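Local atomic coordinates of 3-hydroxyisobutyrate dehydrogenase (PDB entry 2CVZ), a protein that probably catalyses the NADP-dependent oxidation of 3-hydroxyisobutyrate, a step in the breakdown of valine. Residues Glu55-Val69 with Leu80-Glu93. Residues are numbered along the deposited sequence; the frame is centred on the assembly and turned at random.
Sequences EARVIFTCLPTTREV and LREGTYWVDATSGE. With NDP (NADPH dihydro-nicotinamide-adenine-dinucleotide phosphate), chain G.
Thr61 and Asp88, paired across two parallel strands, meet through their side chains: Thr61 OG1 gives its proton to Asp88 OD1 at 2.8 Å, approaching from above the carboxylate plane. The same hydroxyl accepts from the indole, Trp86 NE1 lying 3.0 Å from Thr61 OG1, while the Thr61 methyl, CG2, rests beside NE1 and CZ2 of the indole. With chi1 at 49°, Thr61 OG1 sits between its own backbone N and carbonyl carbon, within reach of both partners. Thr90 N on Asp88 OD1 closes an Asx turn, and the Thr90 hydroxyl adds a bond to the same oxygen from the syn side, Thr90 OG1 being 2.8 Å from Asp88 OD1. Thr90 OG1 in turn receives Leu63 N at 2.9 Å, and Val69 CG2 packs against it tip to tip. Asp88 OD2 is held separately by Tyr111 and by a water shared with Thr66 OG1. Without this carboxylate, as with an alanine here, the Thr61 and Thr90 hydroxyls and Tyr111 would probably lose their shared partner and the turn be freer to shift. Behind this network the backbone ladder runs from Tyr85 N on Arg57 O to Ala89 N on Thr61 O; on the sheet face carrying Val58, Phe60 and Val87, Val87 lies alongside Phe60, both pointing the same way. Beyond the strand ends, Ser91 N donates to NADPH O3D at 3.1 Å. The contact joins the parallel strands of a beta-alpha-beta unit in a Rossmann-type dinucleotide-binding domain, their carboxyl-terminal ends facing the cofactor ribose.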
# COMPACT_ATOMS: atom_id res chain seq x y z
N GLU C 55 -6.84 -44.89 20.08
CA GLU C 55 -6.45 -46.27 19.80
C GLU C 55 -5.44 -46.32 18.66
O GLU C 55 -4.72 -47.32 18.50
CB GLU C 55 -7.68 -47.10 19.40
CG GLU C 55 -8.59 -47.48 20.56
CD GLU C 55 -9.82 -48.24 20.08
OE1 GLU C 55 -9.69 -49.07 19.17
OE2 GLU C 55 -10.92 -47.99 20.63
N ALA C 56 -5.37 -45.25 17.88
CA ALA C 56 -4.48 -45.18 16.73
C ALA C 56 -3.00 -44.93 17.04
O ALA C 56 -2.66 -44.33 18.06
CB ALA C 56 -4.98 -44.10 15.76
N ARG C 57 -2.14 -45.42 16.15
CA ARG C 57 -0.70 -45.24 16.27
C ARG C 57 -0.41 -43.84 15.72
O ARG C 57 0.53 -43.17 16.16
CB ARG C 57 0.03 -46.29 15.43
CG ARG C 57 1.52 -46.01 15.22
CD ARG C 57 2.30 -46.14 16.52
NE ARG C 57 2.35 -47.52 16.99
CZ ARG C 57 2.98 -47.91 18.09
NH1 ARG C 57 3.62 -47.03 18.85
NH2 ARG C 57 2.99 -49.20 18.43
N VAL C 58 -1.22 -43.42 14.76
CA VAL C 58 -1.07 -42.10 14.16
C VAL C 58 -2.43 -41.42 14.08
O VAL C 58 -3.37 -41.94 13.48
CB VAL C 58 -0.48 -42.18 12.73
CG1 VAL C 58 -0.25 -40.77 12.19
CG2 VAL C 58 0.81 -42.97 12.75
N ILE C 59 -2.52 -40.24 14.69
CA ILE C 59 -3.75 -39.46 14.70
C ILE C 59 -3.57 -38.26 13.77
O ILE C 59 -2.57 -37.56 13.86
CB ILE C 59 -4.07 -38.94 16.12
CG1 ILE C 59 -4.36 -40.13 17.05
CG2 ILE C 59 -5.25 -37.99 16.07
CD1 ILE C 59 -4.59 -39.73 18.49
N PHE C 60 -4.54 -38.05 12.88
CA PHE C 60 -4.50 -36.92 11.95
C PHE C 60 -5.60 -35.93 12.29
O PHE C 60 -6.69 -36.32 12.70
CB PHE C 60 -4.74 -37.36 10.51
CG PHE C 60 -3.66 -38.22 9.93
CD1 PHE C 60 -3.59 -39.57 10.22
CD2 PHE C 60 -2.73 -37.67 9.04
CE1 PHE C 60 -2.61 -40.38 9.64
CE2 PHE C 60 -1.75 -38.47 8.45
CZ PHE C 60 -1.69 -39.83 8.75
N THR C 61 -5.32 -34.65 12.08
CA THR C 61 -6.32 -33.61 12.31
C THR C 61 -6.24 -32.59 11.19
O THR C 61 -5.17 -32.28 10.68
CB THR C 61 -6.11 -32.87 13.65
OG1 THR C 61 -4.74 -32.46 13.78
CG2 THR C 61 -6.50 -33.75 14.82
N CYS C 62 -7.40 -32.10 10.77
CA CYS C 62 -7.46 -31.07 9.74
C CYS C 62 -8.65 -30.22 10.13
O CYS C 62 -9.75 -30.38 9.60
CB CYS C 62 -7.65 -31.66 8.35
SG CYS C 62 -7.42 -30.40 7.08
N LEU C 63 -8.40 -29.32 11.08
CA LEU C 63 -9.42 -28.43 11.62
C LEU C 63 -9.19 -26.99 11.16
O LEU C 63 -8.17 -26.69 10.54
CB LEU C 63 -9.39 -28.54 13.15
CG LEU C 63 -9.55 -29.98 13.64
CD1 LEU C 63 -9.19 -30.09 15.12
CD2 LEU C 63 -10.98 -30.43 13.40
N PRO C 64 -10.14 -26.09 11.45
CA PRO C 64 -10.00 -24.69 11.05
C PRO C 64 -8.72 -24.02 11.54
O PRO C 64 -7.94 -23.51 10.73
CB PRO C 64 -11.25 -24.04 11.64
CG PRO C 64 -12.25 -25.14 11.59
CD PRO C 64 -11.44 -26.32 12.10
N THR C 65 -8.52 -24.01 12.85
CA THR C 65 -7.34 -23.37 13.43
C THR C 65 -6.75 -24.17 14.58
O THR C 65 -7.35 -25.13 15.06
CB THR C 65 -7.68 -21.97 13.98
OG1 THR C 65 -8.52 -22.11 15.14
CG2 THR C 65 -8.41 -21.15 12.94
N THR C 66 -5.56 -23.77 15.02
CA THR C 66 -4.90 -24.44 16.13
C THR C 66 -5.80 -24.46 17.36
O THR C 66 -5.67 -25.31 18.24
CB THR C 66 -3.56 -23.74 16.47
OG1 THR C 66 -2.71 -23.76 15.31
CG2 THR C 66 -2.85 -24.44 17.62
N ARG C 67 -6.74 -23.51 17.41
CA ARG C 67 -7.67 -23.42 18.53
C ARG C 67 -8.48 -24.71 18.65
O ARG C 67 -8.60 -25.28 19.74
CB ARG C 67 -8.62 -22.24 18.33
CG ARG C 67 -9.38 -21.85 19.57
CD ARG C 67 -10.32 -20.70 19.30
NE ARG C 67 -10.76 -20.06 20.54
CZ ARG C 67 -9.94 -19.44 21.38
NH1 ARG C 67 -8.64 -19.37 21.11
NH2 ARG C 67 -10.42 -18.88 22.49
N GLU C 68 -9.04 -25.16 17.53
CA GLU C 68 -9.82 -26.39 17.52
C GLU C 68 -8.93 -27.60 17.76
O GLU C 68 -9.36 -28.60 18.36
CB GLU C 68 -10.57 -26.55 16.19
CG GLU C 68 -11.68 -25.54 15.99
CD GLU C 68 -11.17 -24.12 15.83
OE1 GLU C 68 -10.37 -23.89 14.90
OE2 GLU C 68 -11.57 -23.25 16.62
N VAL C 69 -7.69 -27.53 17.30
CA VAL C 69 -6.75 -28.63 17.49
C VAL C 69 -6.50 -28.75 18.99
O VAL C 69 -6.38 -29.86 19.53
CB VAL C 69 -5.40 -28.36 16.79
CG1 VAL C 69 -4.44 -29.51 17.05
CG2 VAL C 69 -5.62 -28.19 15.29
N LEU C 80 -4.73 -40.56 25.47
CA LEU C 80 -3.53 -40.69 24.65
C LEU C 80 -2.52 -41.68 25.23
O LEU C 80 -2.26 -41.69 26.43
CB LEU C 80 -2.87 -39.32 24.48
CG LEU C 80 -3.67 -38.29 23.69
CD1 LEU C 80 -2.95 -36.95 23.71
CD2 LEU C 80 -3.86 -38.78 22.26
N ARG C 81 -1.97 -42.51 24.35
CA ARG C 81 -0.99 -43.52 24.75
C ARG C 81 0.40 -43.16 24.25
O ARG C 81 0.55 -42.54 23.20
CB ARG C 81 -1.40 -44.89 24.19
CG ARG C 81 -2.77 -45.36 24.67
CD ARG C 81 -3.19 -46.67 23.99
NE ARG C 81 -3.24 -46.54 22.54
CZ ARG C 81 -2.25 -46.86 21.72
NH1 ARG C 81 -1.11 -47.33 22.20
NH2 ARG C 81 -2.39 -46.70 20.41
N GLU C 82 1.42 -43.56 25.01
CA GLU C 82 2.80 -43.27 24.65
C GLU C 82 3.21 -43.98 23.36
O GLU C 82 2.84 -45.13 23.12
CB GLU C 82 3.73 -43.69 25.80
CG GLU C 82 3.44 -42.96 27.10
CD GLU C 82 4.37 -43.37 28.23
OE1 GLU C 82 4.32 -44.55 28.65
OE2 GLU C 82 5.14 -42.51 28.70
N GLY C 83 3.98 -43.27 22.53
CA GLY C 83 4.43 -43.84 21.28
C GLY C 83 3.54 -43.47 20.10
O GLY C 83 3.80 -43.89 18.97
N THR C 84 2.50 -42.70 20.36
CA THR C 84 1.58 -42.27 19.31
C THR C 84 2.09 -41.01 18.61
O THR C 84 2.85 -40.23 19.18
CB THR C 84 0.17 -41.98 19.88
OG1 THR C 84 -0.38 -43.18 20.45
CG2 THR C 84 -0.77 -41.49 18.78
N TYR C 85 1.66 -40.81 17.37
CA TYR C 85 2.05 -39.64 16.60
C TYR C 85 0.83 -38.82 16.26
O TYR C 85 -0.24 -39.36 15.97
CB TYR C 85 2.78 -40.07 15.33
CG TYR C 85 4.11 -40.73 15.59
CD1 TYR C 85 5.25 -39.97 15.83
CD2 TYR C 85 4.22 -42.12 15.63
CE1 TYR C 85 6.48 -40.57 16.09
CE2 TYR C 85 5.45 -42.73 15.89
CZ TYR C 85 6.57 -41.95 16.12
OH TYR C 85 7.78 -42.56 16.37
N TRP C 86 0.99 -37.50 16.29
CA TRP C 86 -0.10 -36.59 15.97
C TRP C 86 0.33 -35.78 14.76
O TRP C 86 1.20 -34.92 14.85
CB TRP C 86 -0.38 -35.65 17.16
CG TRP C 86 -1.66 -34.87 17.02
CD1 TRP C 86 -2.02 -34.05 16.00
CD2 TRP C 86 -2.75 -34.86 17.95
NE1 TRP C 86 -3.27 -33.53 16.22
CE2 TRP C 86 -3.74 -34.01 17.42
CE3 TRP C 86 -2.99 -35.49 19.18
CZ2 TRP C 86 -4.96 -33.77 18.07
CZ3 TRP C 86 -4.20 -35.25 19.83
CH2 TRP C 86 -5.17 -34.39 19.27
N VAL C 87 -0.29 -36.07 13.62
CA VAL C 87 0.01 -35.38 12.37
C VAL C 87 -1.08 -34.33 12.16
O VAL C 87 -2.22 -34.65 11.85
CB VAL C 87 0.02 -36.37 11.18
CG1 VAL C 87 0.30 -35.62 9.87
CG2 VAL C 87 1.09 -37.44 11.41
N ASP C 88 -0.71 -33.06 12.34
CA ASP C 88 -1.66 -31.97 12.22
C ASP C 88 -1.62 -31.27 10.86
O ASP C 88 -0.71 -30.50 10.56
CB ASP C 88 -1.40 -30.96 13.34
CG ASP C 88 -2.45 -29.89 13.42
OD1 ASP C 88 -3.57 -30.12 12.92
OD2 ASP C 88 -2.17 -28.82 14.00
N ALA C 89 -2.64 -31.54 10.04
CA ALA C 89 -2.75 -30.97 8.70
C ALA C 89 -3.46 -29.62 8.70
O ALA C 89 -3.71 -29.03 7.65
CB ALA C 89 -3.47 -31.94 7.76
N THR C 90 -3.80 -29.14 9.89
CA THR C 90 -4.44 -27.84 10.03
C THR C 90 -3.42 -26.79 9.61
O THR C 90 -2.22 -26.99 9.80
CB THR C 90 -4.82 -27.54 11.50
OG1 THR C 90 -5.72 -28.55 11.99
CG2 THR C 90 -5.47 -26.17 11.63
N SER C 91 -3.87 -25.68 9.02
CA SER C 91 -2.95 -24.60 8.69
C SER C 91 -2.95 -23.85 10.02
O SER C 91 -3.79 -22.97 10.25
CB SER C 91 -3.50 -23.73 7.57
OG SER C 91 -3.47 -24.43 6.33
N GLY C 92 -2.03 -24.22 10.90
CA GLY C 92 -1.98 -23.62 12.22
C GLY C 92 -0.92 -22.58 12.52
O GLY C 92 -0.17 -22.16 11.64
N GLU C 93 -0.89 -22.16 13.78
CA GLU C 93 0.05 -21.15 14.26
C GLU C 93 1.31 -21.80 14.81
O GLU C 93 1.25 -22.70 15.65
CB GLU C 93 -0.62 -20.33 15.37
CG GLU C 93 -1.84 -19.55 14.92
CD GLU C 93 -2.57 -18.91 16.09
OE1 GLU C 93 -1.89 -18.32 16.96
OE2 GLU C 93 -3.81 -18.97 16.13
PA NDP G . -13.96 -26.95 6.55
O1A NDP G . -14.50 -27.59 5.38
O2A NDP G . -14.51 -25.68 7.12
O5B NDP G . -13.95 -28.11 7.71
C5B NDP G . -13.51 -27.78 9.03
C4B NDP G . -13.64 -29.10 9.78
O4B NDP G . -13.25 -28.82 11.15
C3B NDP G . -14.99 -29.74 9.82
O3B NDP G . -14.84 -31.18 9.78
C2B NDP G . -15.57 -29.33 11.12
O2B NDP G . -16.64 -30.11 11.66
C1B NDP G . -14.33 -29.25 11.96
N9A NDP G . -14.50 -28.35 13.14
C8A NDP G . -14.74 -26.96 13.16
N7A NDP G . -14.83 -26.51 14.39
C5A NDP G . -14.64 -27.60 15.21
C6A NDP G . -14.62 -27.78 16.61
N6A NDP G . -14.80 -26.75 17.43
N1A NDP G . -14.40 -29.02 17.11
C2A NDP G . -14.22 -30.07 16.28
N3A NDP G . -14.22 -30.00 14.94
C4A NDP G . -14.44 -28.72 14.46
O3 NDP G . -12.41 -26.73 6.40
PN NDP G . -11.29 -27.03 5.29
O1N NDP G . -11.67 -26.29 4.09
O2N NDP G . -11.21 -28.53 5.28
O5D NDP G . -9.99 -26.48 6.04
C5D NDP G . -9.46 -27.12 7.25
C4D NDP G . -7.98 -26.67 7.39
O4D NDP G . -7.33 -26.96 6.15
C3D NDP G . -7.85 -25.15 7.57
O3D NDP G . -6.79 -24.88 8.50
C2D NDP G . -7.58 -24.63 6.18
O2D NDP G . -7.00 -23.34 6.25
C1D NDP G . -6.63 -25.80 5.68
N1N NDP G . -6.51 -25.92 4.20
C2N NDP G . -7.69 -25.78 3.41
C3N NDP G . -7.52 -25.92 1.97
C7N NDP G . -8.68 -25.80 1.09
O7N NDP G . -8.58 -25.59 -0.14
N7N NDP G . -9.93 -25.92 1.58
C4N NDP G . -6.24 -26.19 1.46
C5N NDP G . -5.13 -26.33 2.24
C6N NDP G . -5.26 -26.20 3.61
P2B NDP G . -18.12 -29.98 11.20
O1X NDP G . -18.87 -30.44 12.39
O2X NDP G . -18.32 -30.84 10.01
O3X NDP G . -18.44 -28.52 10.88
O HOH W 1 -4.54 -21.74 12.80
O HOH W 2 -2.04 -26.29 15.04
O HOH W 3 -5.81 -20.56 16.57